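Local structure of putative ATP binding component of ABC-transporter (Escherichia coli, 2R5O) at residues E40-G46 with T155-Y161; F84-P89 with G144-P150; V132-S136 with V168-F174. The protein is probably the ATP-binding component of an ABC transporter that exports O-antigen polysaccharide, here represented by its carbohydrate-binding C-terminal domain. All blocks are in the same frame, centred on the assembly; numbering follows the deposited sequence. Where two conformers were deposited one is given.

Contact 1 of 3, residues E40-G46 with T155-Y161. With NA (sodium ion), chain F.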
loop_
_atom_site.group_PDB
_atom_site.type_symbol
_atom_site.label_atom_id
_atom_site.label_comp_id
_atom_site.label_asym_id
_atom_site.label_seq_id
_atom_site.Cartn_x
_atom_site.Cartn_y
_atom_site.Cartn_z
ATOM N N GLU A 40 10.297 -21.455 -6.913
ATOM C CA GLU A 40 8.927 -21.689 -6.466
ATOM C C GLU A 40 8.806 -22.828 -5.484
ATOM O O GLU A 40 9.539 -23.826 -5.579
ATOM C CB GLU A 40 8.130 -22.071 -7.714
ATOM C CG GLU A 40 6.921 -22.916 -7.498
ATOM C CD GLU A 40 6.134 -23.231 -8.746
ATOM O OE1 GLU A 40 6.698 -23.680 -9.773
ATOM O OE2 GLU A 40 4.904 -23.137 -8.686
ATOM N N TYR A 41 7.862 -22.714 -4.574
ATOM C CA TYR A 41 7.460 -23.847 -3.743
ATOM C C TYR A 41 6.028 -24.223 -4.095
ATOM O O TYR A 41 5.080 -23.594 -3.619
ATOM C CB TYR A 41 7.631 -23.508 -2.259
ATOM C CG TYR A 41 7.153 -24.594 -1.306
ATOM C CD1 TYR A 41 7.026 -25.942 -1.666
ATOM C CD2 TYR A 41 6.834 -24.271 -0.011
ATOM C CE1 TYR A 41 6.599 -26.909 -0.757
ATOM C CE2 TYR A 41 6.374 -25.220 0.892
ATOM C CZ TYR A 41 6.257 -26.529 0.499
ATOM O OH TYR A 41 5.809 -27.468 1.403
ATOM N N ARG A 42 5.868 -25.216 -4.957
ATOM C CA ARG A 42 4.586 -25.682 -5.405
ATOM C C ARG A 42 4.079 -26.765 -4.477
ATOM O O ARG A 42 4.828 -27.678 -4.134
ATOM C CB ARG A 42 4.704 -26.184 -6.837
ATOM C CG ARG A 42 3.375 -26.515 -7.480
ATOM C CD ARG A 42 3.547 -27.011 -8.890
ATOM N NE ARG A 42 2.280 -27.088 -9.603
ATOM C CZ ARG A 42 2.202 -27.404 -10.897
ATOM N NH1 ARG A 42 3.313 -27.705 -11.550
ATOM N NH2 ARG A 42 1.040 -27.363 -11.530
ATOM N N TRP A 43 2.827 -26.663 -4.059
ATOM C CA TRP A 43 2.233 -27.615 -3.140
ATOM C C TRP A 43 0.744 -27.697 -3.416
ATOM O O TRP A 43 0.162 -26.873 -4.143
ATOM C CB TRP A 43 2.547 -27.255 -1.668
ATOM C CG TRP A 43 1.937 -25.968 -1.223
ATOM C CD1 TRP A 43 2.353 -24.697 -1.476
ATOM C CD2 TRP A 43 0.751 -25.855 -0.414
ATOM N NE1 TRP A 43 1.492 -23.790 -0.883
ATOM C CE2 TRP A 43 0.502 -24.482 -0.225
ATOM C CE3 TRP A 43 -0.100 -26.785 0.189
ATOM C CZ2 TRP A 43 -0.594 -24.013 0.519
ATOM C CZ3 TRP A 43 -1.205 -26.312 0.910
ATOM C CH2 TRP A 43 -1.415 -24.943 1.083
ATOM N N GLY A 44 0.082 -28.654 -2.789
ATOM C CA GLY A 44 -1.363 -28.810 -2.952
ATOM C C GLY A 44 -1.785 -30.251 -2.909
ATOM O O GLY A 44 -0.970 -31.156 -3.037
ATOM N N GLN A 45 -3.083 -30.480 -2.782
ATOM C CA GLN A 45 -3.633 -31.830 -2.738
ATOM C C GLN A 45 -3.869 -32.406 -4.106
ATOM O O GLN A 45 -4.104 -33.625 -4.200
ATOM C CB GLN A 45 -4.941 -31.841 -1.946
ATOM C CG GLN A 45 -4.720 -31.592 -0.468
ATOM C CD GLN A 45 -5.904 -32.036 0.382
ATOM O OE1 GLN A 45 -6.686 -32.890 -0.020
ATOM N NE2 GLN A 45 -6.031 -31.451 1.546
ATOM N N GLY A 46 -3.821 -31.620 -5.160
ATOM C CA GLY A 46 -4.153 -32.111 -6.493
ATOM C C GLY A 46 -5.621 -31.953 -6.799
ATOM O O GLY A 46 -6.375 -31.466 -5.963
ATOM N N THR A 155 -9.979 -26.746 0.352
ATOM C CA THR A 155 -8.913 -27.648 0.032
ATOM C C THR A 155 -7.990 -26.968 -0.971
ATOM O O THR A 155 -8.438 -26.549 -2.031
ATOM C CB THR A 155 -9.471 -28.908 -0.611
ATOM O OG1 THR A 155 -10.407 -29.539 0.270
ATOM C CG2 THR A 155 -8.377 -29.872 -0.896
ATOM N N PRO A 156 -6.688 -26.886 -0.651
ATOM C CA PRO A 156 -5.737 -26.318 -1.617
ATOM C C PRO A 156 -5.478 -27.346 -2.708
ATOM O O PRO A 156 -5.092 -28.481 -2.415
ATOM C CB PRO A 156 -4.491 -26.092 -0.759
ATOM C CG PRO A 156 -4.558 -27.212 0.288
ATOM C CD PRO A 156 -6.018 -27.380 0.571
ATOM N N LEU A 157 -5.672 -26.978 -3.956
ATOM C CA LEU A 157 -5.543 -27.918 -5.071
ATOM C C LEU A 157 -4.170 -27.814 -5.700
ATOM O O LEU A 157 -3.483 -28.815 -5.828
ATOM C CB LEU A 157 -6.643 -27.721 -6.111
ATOM C CG LEU A 157 -8.070 -27.720 -5.549
ATOM C CD1 LEU A 157 -9.066 -27.405 -6.630
ATOM C CD2 LEU A 157 -8.416 -29.049 -4.882
ATOM N N ASP A 158 -3.783 -26.613 -6.096
ATOM C CA ASP A 158 -2.444 -26.345 -6.645
ATOM C C ASP A 158 -2.071 -24.947 -6.219
ATOM O O ASP A 158 -2.829 -24.013 -6.491
ATOM C CB ASP A 158 -2.430 -26.476 -8.184
ATOM C CG ASP A 158 -1.036 -26.407 -8.781
ATOM O OD1 ASP A 158 -0.035 -26.645 -8.058
ATOM O OD2 ASP A 158 -0.937 -26.096 -9.994
ATOM N N ARG A 159 -0.949 -24.787 -5.543
ATOM C CA ARG A 159 -0.541 -23.531 -4.923
ATOM C C ARG A 159 0.878 -23.277 -5.367
ATOM O O ARG A 159 1.790 -24.022 -4.989
ATOM C CB ARG A 159 -0.631 -23.644 -3.406
ATOM C CG ARG A 159 -2.011 -24.109 -2.916
ATOM C CD ARG A 159 -3.164 -23.140 -3.298
ATOM N NE ARG A 159 -2.876 -21.875 -2.679
ATOM C CZ ARG A 159 -3.333 -21.465 -1.514
ATOM N NH1 ARG A 159 -4.384 -22.055 -0.931
ATOM N NH2 ARG A 159 -2.786 -20.391 -0.985
ATOM N N ARG A 160 1.078 -22.276 -6.204
ATOM C CA ARG A 160 2.385 -21.995 -6.824
ATOM C C ARG A 160 3.013 -20.817 -6.094
ATOM O O ARG A 160 2.946 -19.659 -6.541
ATOM C CB ARG A 160 2.220 -21.842 -8.323
ATOM C CG ARG A 160 1.591 -23.112 -8.890
ATOM C CD ARG A 160 1.755 -23.369 -10.373
ATOM N NE ARG A 160 3.148 -23.670 -10.699
ATOM C CZ ARG A 160 3.516 -24.258 -11.826
ATOM N NH1 ARG A 160 2.621 -24.617 -12.714
ATOM N NH2 ARG A 160 4.799 -24.469 -12.064
ATOM N N TYR A 161 3.550 -21.129 -4.915
ATOM C CA TYR A 161 3.923 -20.119 -3.945
ATOM C C TYR A 161 5.295 -19.533 -4.317
ATOM O O TYR A 161 6.247 -20.248 -4.646
ATOM C CB TYR A 161 3.964 -20.777 -2.571
ATOM C CG TYR A 161 4.426 -19.922 -1.436
ATOM C CD1 TYR A 161 3.659 -18.884 -0.942
ATOM C CD2 TYR A 161 5.617 -20.215 -0.787
ATOM C CE1 TYR A 161 4.116 -18.126 0.161
ATOM C CE2 TYR A 161 6.061 -19.484 0.269
ATOM C CZ TYR A 161 5.327 -18.454 0.734
ATOM O OH TYR A 161 5.813 -17.759 1.825
HETATM NA NA NA F . 4.932 -29.604 0.339
#

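Contact 2 of 3, residues F84-P89 with G144-P150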
loop_
_atom_site.group_PDB
_atom_site.type_symbol
_atom_site.label_atom_id
_atom_site.label_comp_id
_atom_site.label_asym_id
_atom_site.label_seq_id
_atom_site.Cartn_x
_atom_site.Cartn_y
_atom_site.Cartn_z
ATOM N N PHE A 84 -16.134 -29.468 -9.343
ATOM C CA PHE A 84 -16.119 -28.762 -8.071
ATOM C C PHE A 84 -17.252 -27.735 -8.079
ATOM O O PHE A 84 -17.444 -27.027 -9.073
ATOM C CB PHE A 84 -14.799 -28.013 -7.871
ATOM C CG PHE A 84 -13.580 -28.896 -7.734
ATOM C CD1 PHE A 84 -13.224 -29.428 -6.502
ATOM C CD2 PHE A 84 -12.752 -29.137 -8.824
ATOM C CE1 PHE A 84 -12.072 -30.205 -6.361
ATOM C CE2 PHE A 84 -11.619 -29.919 -8.693
ATOM C CZ PHE A 84 -11.283 -30.455 -7.474
ATOM N N ASP A 85 -17.947 -27.604 -6.954
ATOM C CA ASP A 85 -19.026 -26.609 -6.824
ATOM C C ASP A 85 -18.551 -25.165 -6.620
ATOM O O ASP A 85 -19.249 -24.223 -7.006
ATOM C CB ASP A 85 -19.970 -26.984 -5.676
ATOM C CG ASP A 85 -20.693 -28.297 -5.912
ATOM O OD1 ASP A 85 -20.963 -28.653 -7.083
ATOM O OD2 ASP A 85 -21.011 -28.970 -4.906
ATOM N N CYS A 86 -17.379 -24.983 -6.002
ATOM C CA CYS A 86 -16.907 -23.660 -5.619
ATOM C C CYS A 86 -15.384 -23.576 -5.635
ATOM O O CYS A 86 -14.720 -23.974 -4.679
ATOM C CB CYS A 86 -17.443 -23.281 -4.236
ATOM S SG CYS A 86 -16.996 -21.615 -3.659
ATOM N N VAL A 87 -14.827 -23.096 -6.736
ATOM C CA VAL A 87 -13.372 -22.999 -6.873
ATOM C C VAL A 87 -12.979 -21.550 -6.591
ATOM O O VAL A 87 -13.707 -20.612 -6.941
ATOM C CB VAL A 87 -12.836 -23.503 -8.223
ATOM C CG1 VAL A 87 -13.309 -24.942 -8.448
ATOM C CG2 VAL A 87 -13.300 -22.636 -9.406
ATOM N N VAL A 88 -11.814 -21.384 -5.980
ATOM C CA VAL A 88 -11.406 -20.115 -5.429
ATOM C C VAL A 88 -9.940 -19.892 -5.782
ATOM O O VAL A 88 -9.031 -20.390 -5.117
ATOM C CB VAL A 88 -11.577 -20.127 -3.906
ATOM C CG1 VAL A 88 -11.124 -18.816 -3.304
ATOM C CG2 VAL A 88 -13.056 -20.381 -3.542
ATOM N N PRO A 89 -9.691 -19.164 -6.877
ATOM C CA PRO A 89 -8.337 -18.741 -7.205
ATOM C C PRO A 89 -7.876 -17.640 -6.274
ATOM O O PRO A 89 -8.697 -16.877 -5.774
ATOM C CB PRO A 89 -8.455 -18.220 -8.628
ATOM C CG PRO A 89 -9.871 -17.832 -8.753
ATOM C CD PRO A 89 -10.671 -18.752 -7.894
ATOM N N GLY A 144 -2.666 -19.371 -6.685
ATOM C CA GLY A 144 -3.191 -20.598 -6.118
ATOM C C GLY A 144 -4.603 -20.872 -6.566
ATOM O O GLY A 144 -5.333 -19.953 -6.936
ATOM N N ILE A 145 -4.999 -22.149 -6.528
ATOM C CA ILE A 145 -6.391 -22.571 -6.766
ATOM C C ILE A 145 -6.778 -23.545 -5.646
ATOM O O ILE A 145 -6.040 -24.489 -5.353
ATOM C CB ILE A 145 -6.596 -23.158 -8.212
ATOM C CG1 ILE A 145 -8.060 -23.482 -8.502
ATOM C CG2 ILE A 145 -5.734 -24.332 -8.467
ATOM C CD1 ILE A 145 -8.926 -22.261 -8.711
ATOM N N SER A 146 -7.935 -23.291 -5.040
ATOM C CA SER A 146 -8.498 -24.087 -3.966
ATOM C C SER A 146 -9.956 -24.319 -4.240
ATOM O O SER A 146 -10.512 -23.744 -5.167
ATOM C CB SER A 146 -8.293 -23.362 -2.632
ATOM O OG SER A 146 -6.922 -23.011 -2.439
ATOM N N ALA A 147 -10.582 -25.182 -3.456
ATOM C CA ALA A 147 -12.010 -25.446 -3.624
ATOM C C ALA A 147 -12.681 -25.700 -2.290
ATOM O O ALA A 147 -12.108 -26.310 -1.400
ATOM C CB ALA A 147 -12.233 -26.629 -4.530
ATOM N N GLY A 148 -13.924 -25.244 -2.172
ATOM C CA GLY A 148 -14.753 -25.526 -1.000
ATOM C C GLY A 148 -15.475 -24.294 -0.484
ATOM O O GLY A 148 -15.939 -23.468 -1.271
ATOM N N ASN A 149 -15.601 -24.203 0.836
ATOM C CA ASN A 149 -16.193 -23.043 1.512
ATOM C C ASN A 149 -15.059 -22.142 1.988
ATOM O O ASN A 149 -14.301 -22.527 2.869
ATOM C CB ASN A 149 -17.029 -23.523 2.711
ATOM C CG ASN A 149 -18.104 -24.548 2.324
ATOM O OD1 ASN A 149 -18.288 -25.565 3.008
ATOM N ND2 ASN A 149 -18.815 -24.283 1.231
ATOM N N PRO A 150 -14.881 -20.958 1.378
ATOM C CA PRO A 150 -13.641 -20.166 1.631
ATOM C C PRO A 150 -13.315 -19.798 3.099
ATOM O O PRO A 150 -12.150 -19.710 3.504
ATOM C CB PRO A 150 -13.812 -18.926 0.748
ATOM C CG PRO A 150 -15.184 -19.026 0.108
ATOM C CD PRO A 150 -15.768 -20.357 0.368
HETATM O O HOH W 1 -6.610 -20.550 -3.733
#

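Contact 3 of 3, residues V132-S136 with V168-F174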
loop_
_atom_site.group_PDB
_atom_site.type_symbol
_atom_site.label_atom_id
_atom_site.label_comp_id
_atom_site.label_asym_id
_atom_site.label_seq_id
_atom_site.Cartn_x
_atom_site.Cartn_y
_atom_site.Cartn_z
ATOM N N VAL A 132 -0.447 -1.466 -8.939
ATOM C CA VAL A 132 0.714 -1.964 -8.233
ATOM C C VAL A 132 1.302 -0.802 -7.395
ATOM O O VAL A 132 2.296 -0.153 -7.764
ATOM C CB VAL A 132 1.708 -2.607 -9.193
ATOM C CG1 VAL A 132 2.896 -3.192 -8.436
ATOM C CG2 VAL A 132 0.998 -3.720 -10.012
ATOM N N ASP A 133 0.650 -0.558 -6.267
ATOM C CA ASP A 133 0.913 0.620 -5.387
ATOM C C ASP A 133 2.086 0.298 -4.402
ATOM O O ASP A 133 1.906 0.215 -3.191
ATOM C CB ASP A 133 -0.383 1.018 -4.646
ATOM C CG ASP A 133 -1.433 1.667 -5.532
ATOM O OD1 ASP A 133 -1.134 2.071 -6.663
ATOM O OD2 ASP A 133 -2.607 1.793 -5.100
ATOM N N LEU A 134 3.251 0.033 -4.997
ATOM C CA LEU A 134 4.462 -0.416 -4.330
ATOM C C LEU A 134 5.632 0.432 -4.772
ATOM O O LEU A 134 5.613 1.043 -5.851
ATOM C CB LEU A 134 4.779 -1.892 -4.650
ATOM C CG LEU A 134 3.703 -2.909 -4.282
ATOM C CD1 LEU A 134 4.110 -4.294 -4.694
ATOM C CD2 LEU A 134 3.372 -2.884 -2.815
ATOM N N ASN A 135 6.657 0.510 -3.929
ATOM C CA ASN A 135 7.844 1.280 -4.262
ATOM C C ASN A 135 8.708 0.485 -5.252
ATOM O O ASN A 135 8.500 -0.711 -5.501
ATOM C CB ASN A 135 8.635 1.601 -2.979
ATOM C CG ASN A 135 9.342 2.941 -3.030
ATOM O OD1 ASN A 135 9.412 3.571 -4.087
ATOM N ND2 ASN A 135 9.847 3.380 -1.890
ATOM N N SER A 136 9.690 1.147 -5.842
ATOM C CA SER A 136 10.618 0.444 -6.732
ATOM C C SER A 136 11.223 -0.731 -5.999
ATOM O O SER A 136 11.509 -0.626 -4.790
ATOM C CB SER A 136 11.790 1.338 -7.144
ATOM O OG SER A 136 11.351 2.403 -7.957
ATOM N N VAL A 168 9.304 -3.635 -10.030
ATOM C CA VAL A 168 8.540 -2.383 -10.053
ATOM C C VAL A 168 9.511 -1.249 -10.264
ATOM O O VAL A 168 10.530 -1.179 -9.585
ATOM C CB VAL A 168 7.736 -2.160 -8.723
ATOM C CG1 VAL A 168 7.065 -0.797 -8.717
ATOM C CG2 VAL A 168 6.689 -3.268 -8.553
ATOM N N THR A 169 9.152 -0.361 -11.170
ATOM C CA THR A 169 9.932 0.837 -11.475
ATOM C C THR A 169 9.121 2.123 -11.247
ATOM O O THR A 169 7.898 2.129 -11.404
ATOM C CB THR A 169 10.493 0.841 -12.922
ATOM O OG1 THR A 169 9.443 0.542 -13.849
ATOM C CG2 THR A 169 11.587 -0.199 -13.069
ATOM N N LYS A 170 9.833 3.173 -10.845
ATOM C CA LYS A 170 9.305 4.528 -10.645
ATOM C C LYS A 170 10.419 5.516 -10.966
ATOM O O LYS A 170 11.613 5.160 -11.026
ATOM C CB LYS A 170 8.916 4.744 -9.175
ATOM C CG LYS A 170 7.883 3.820 -8.600
ATOM C CD LYS A 170 7.609 4.130 -7.140
ATOM C CE LYS A 170 6.946 5.477 -6.966
ATOM N NZ LYS A 170 5.563 5.518 -7.532
ATOM N N SER A 171 10.043 6.776 -11.166
ATOM C CA SER A 171 11.035 7.849 -11.322
ATOM C C SER A 171 11.508 8.355 -9.965
ATOM O O SER A 171 12.713 8.497 -9.749
ATOM C CB SER A 171 10.493 9.004 -12.175
ATOM O OG SER A 171 9.282 9.485 -11.671
ATOM N N MET A 172 10.568 8.671 -9.072
ATOM C CA MET A 172 10.908 9.173 -7.740
ATOM C C MET A 172 10.308 8.281 -6.670
ATOM O O MET A 172 9.076 8.236 -6.472
ATOM C CB MET A 172 10.405 10.590 -7.564
ATOM C CG MET A 172 11.013 11.547 -8.579
ATOM S SD MET A 172 10.823 13.249 -8.078
ATOM C CE MET A 172 10.983 14.083 -9.643
ATOM N N ASP A 173 11.182 7.594 -5.947
ATOM C CA ASP A 173 10.743 6.733 -4.847
ATOM C C ASP A 173 10.238 7.588 -3.670
ATOM O O ASP A 173 10.757 8.660 -3.400
ATOM C CB ASP A 173 11.914 5.883 -4.344
ATOM C CG ASP A 173 12.259 4.749 -5.261
ATOM O OD1 ASP A 173 11.712 4.697 -6.387
ATOM O OD2 ASP A 173 13.086 3.910 -4.836
ATOM N N PHE A 174 9.249 7.057 -2.944
ATOM C CA PHE A 174 8.833 7.589 -1.676
ATOM C C PHE A 174 9.624 6.767 -0.622
ATOM O O PHE A 174 10.542 6.000 -0.989
ATOM C CB PHE A 174 7.309 7.497 -1.503
ATOM C CG PHE A 174 6.751 6.100 -1.698
ATOM C CD1 PHE A 174 6.687 5.205 -0.661
ATOM C CD2 PHE A 174 6.278 5.692 -2.944
ATOM C CE1 PHE A 174 6.199 3.945 -0.851
ATOM C CE2 PHE A 174 5.817 4.409 -3.147
ATOM C CZ PHE A 174 5.768 3.549 -2.097
HETATM O O HOH W 2 4.095 3.380 -6.532
HETATM O O HOH W 3 12.775 2.377 -10.406
HETATM O O HOH W 4 12.479 1.328 -3.259
#

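Contact 1 of 3, residues E40-G46 with T155-Y161
Arg42 and Arg160 lay their guanidinium groups flat on each other, centres 3.5 Å apart and planes 13° apart, and each is held in that pose by a carboxylate at its edge. In one of its two conformers Glu40 is gripped side-on by Arg160, Arg160 NE to Glu40 OE2 at 2.7 Å and NH2 to OE1, both in the guanidinium plane and on syn lone pairs, so the groups are nearly coplanar. Arg42 takes Asp158 with the same two-nitrogen grip, Arg42 NE 2.8 Å from Asp158 OD1, but less flat: its NH2 meets OD2 out of the carboxylate plane. The Arg42 chain runs extended, whereas Arg160 bends at chi3 (69°) to come alongside it. Two acids in the plane, and Asp28, which bridges both arginines, probably offset the charge of the stack.

The other face of the pairing carries Tyr41, Trp43, Arg159 and Tyr161. With chi1 at 65°, CG of Trp43 sits between backbone N and carbonyl carbon, and the indole lies over Arg159, whose CB makes a CH-pi contact 3.5 Å from the centroid of the five-membered ring. Farther along, Trp43 CZ3 reaches Pro156 CG at 3.5 Å. Tyr41 OH binds a sodium ion at 2.5 Å.

Paired backbone bonds join Tyr41 with Tyr161 and Trp43 with Arg159, making a short antiparallel strand pair. Strand 41-43 thus lines one side of strand 153-169, whose other side pairs with strand 137-147; there Leu157 and Asp158 form a classic beta bulge opposite Ile145, and Asp158 OD2 also accepts from Ile50 N of strand 48-57.

Contact 2 of 3, residues F84-P89 with G144-P150
Val88 and Ser146 form the hydrogen-bonded pair at the centre of this antiparallel contact: Val88 N donates to Ser146 O at 2.8 Å, and Ser146 N returns a bond to Val88 O at 3.1 Å, from well above the carbonyl plane. Beyond them Gly148 N gives a third bond to Cys86 O. CA-H...O contacts fill the gaps, among them Pro89 CA to Gly144 O at 3.3 Å. One water spans the pair, donating to Val88 O and lying 2.8 Å from Ser146 OG, which also has a weak hydrogen bond to Arg159.

The two strands belong to the larger sheet of an immunoglobulin-like beta domain, and their ends turn away from it at Asp85 and Gly148. Gly148 makes the turn with phi 135° and psi -144°, backbone angles that suit glycine.

Apolar contacts divide between the two faces. On one, Ile145 has CG1 anti to the backbone N (chi1 -175°), and the bend at chi2 then turns CD1 across to Pro89 CD at 4.0 Å and Val87 CB at 4.1 Å. The Ala147 methyl lies 3.6 Å from Phe84 CD1 on the same face. Phe80 of strand 71-80 packs on Val87 and Ile145, while Phe184 of the second subunit packs on Pro89. Toward the other face, Pro150 sits loosely by Val88 CG2, with its CG 4.4 Å away.

Contact 3 of 3, residues V132-S136 with V168-F174
Ser136 OG donates to Asp173 OD1 at 2.8 Å, meeting the carboxylate on its syn side. Beside it Asn135 ND2 gives a hydrogen bond to Phe174 O at 2.9 Å, approaching from above the carbonyl plane, and a second to Gly176 O, while Asn135 OD1 accepts from Ser136 N. Together these bonds, the last poorly directed, hold the amide in one orientation. Waters extend the network: one accepts from Lys170 NZ and donates to Leu134 O, another donates to both Ser136 O and Asp173 OD2.

In one of its two conformers Phe174 stacks its ring on the amide of Asn135, planes 9° apart, with Asn135 CG over the ring centre and CB 3.6 Å from Phe174 CZ; its chi1 of 54°, CG between backbone N and carbonyl carbon, folds it back there. Deeper in, Val132 CG1 meets Val168 CG2 at 3.8 Å, the two side chains pointing opposite ways.

The contact joins the loop between strands 123-131 and 137-147, which makes an inverse gamma turn centred on Asp133, to the end of strand 153-169 and the chain leaving it, where Val168 packs on Tyr139 of strand 137-147 and the Phe174 ring meets Tyr102 of the second subunit.

Contacts 1 and 2 are neighbours in the larger sheet, their centres about 12 Å apart: strands 137-147 and 153-169 run side by side, and Ala147 and Ile145 of contact 2 pair by backbone with Thr155 and Asp158 of contact 1. Along the chain, contact 2 is nested within the loop that contact 1 closes. Contact 3 lies on the opposite side of the chain's centre, about 30 Å from contact 1 and 33 Å from contact 2, between centres, and its segments alternate with theirs. Strand 153-169 spans the domain from contact 1 to contact 3. Contacts 2 and 3 also touch the second subunit, consistent with the domain-swapped dimer.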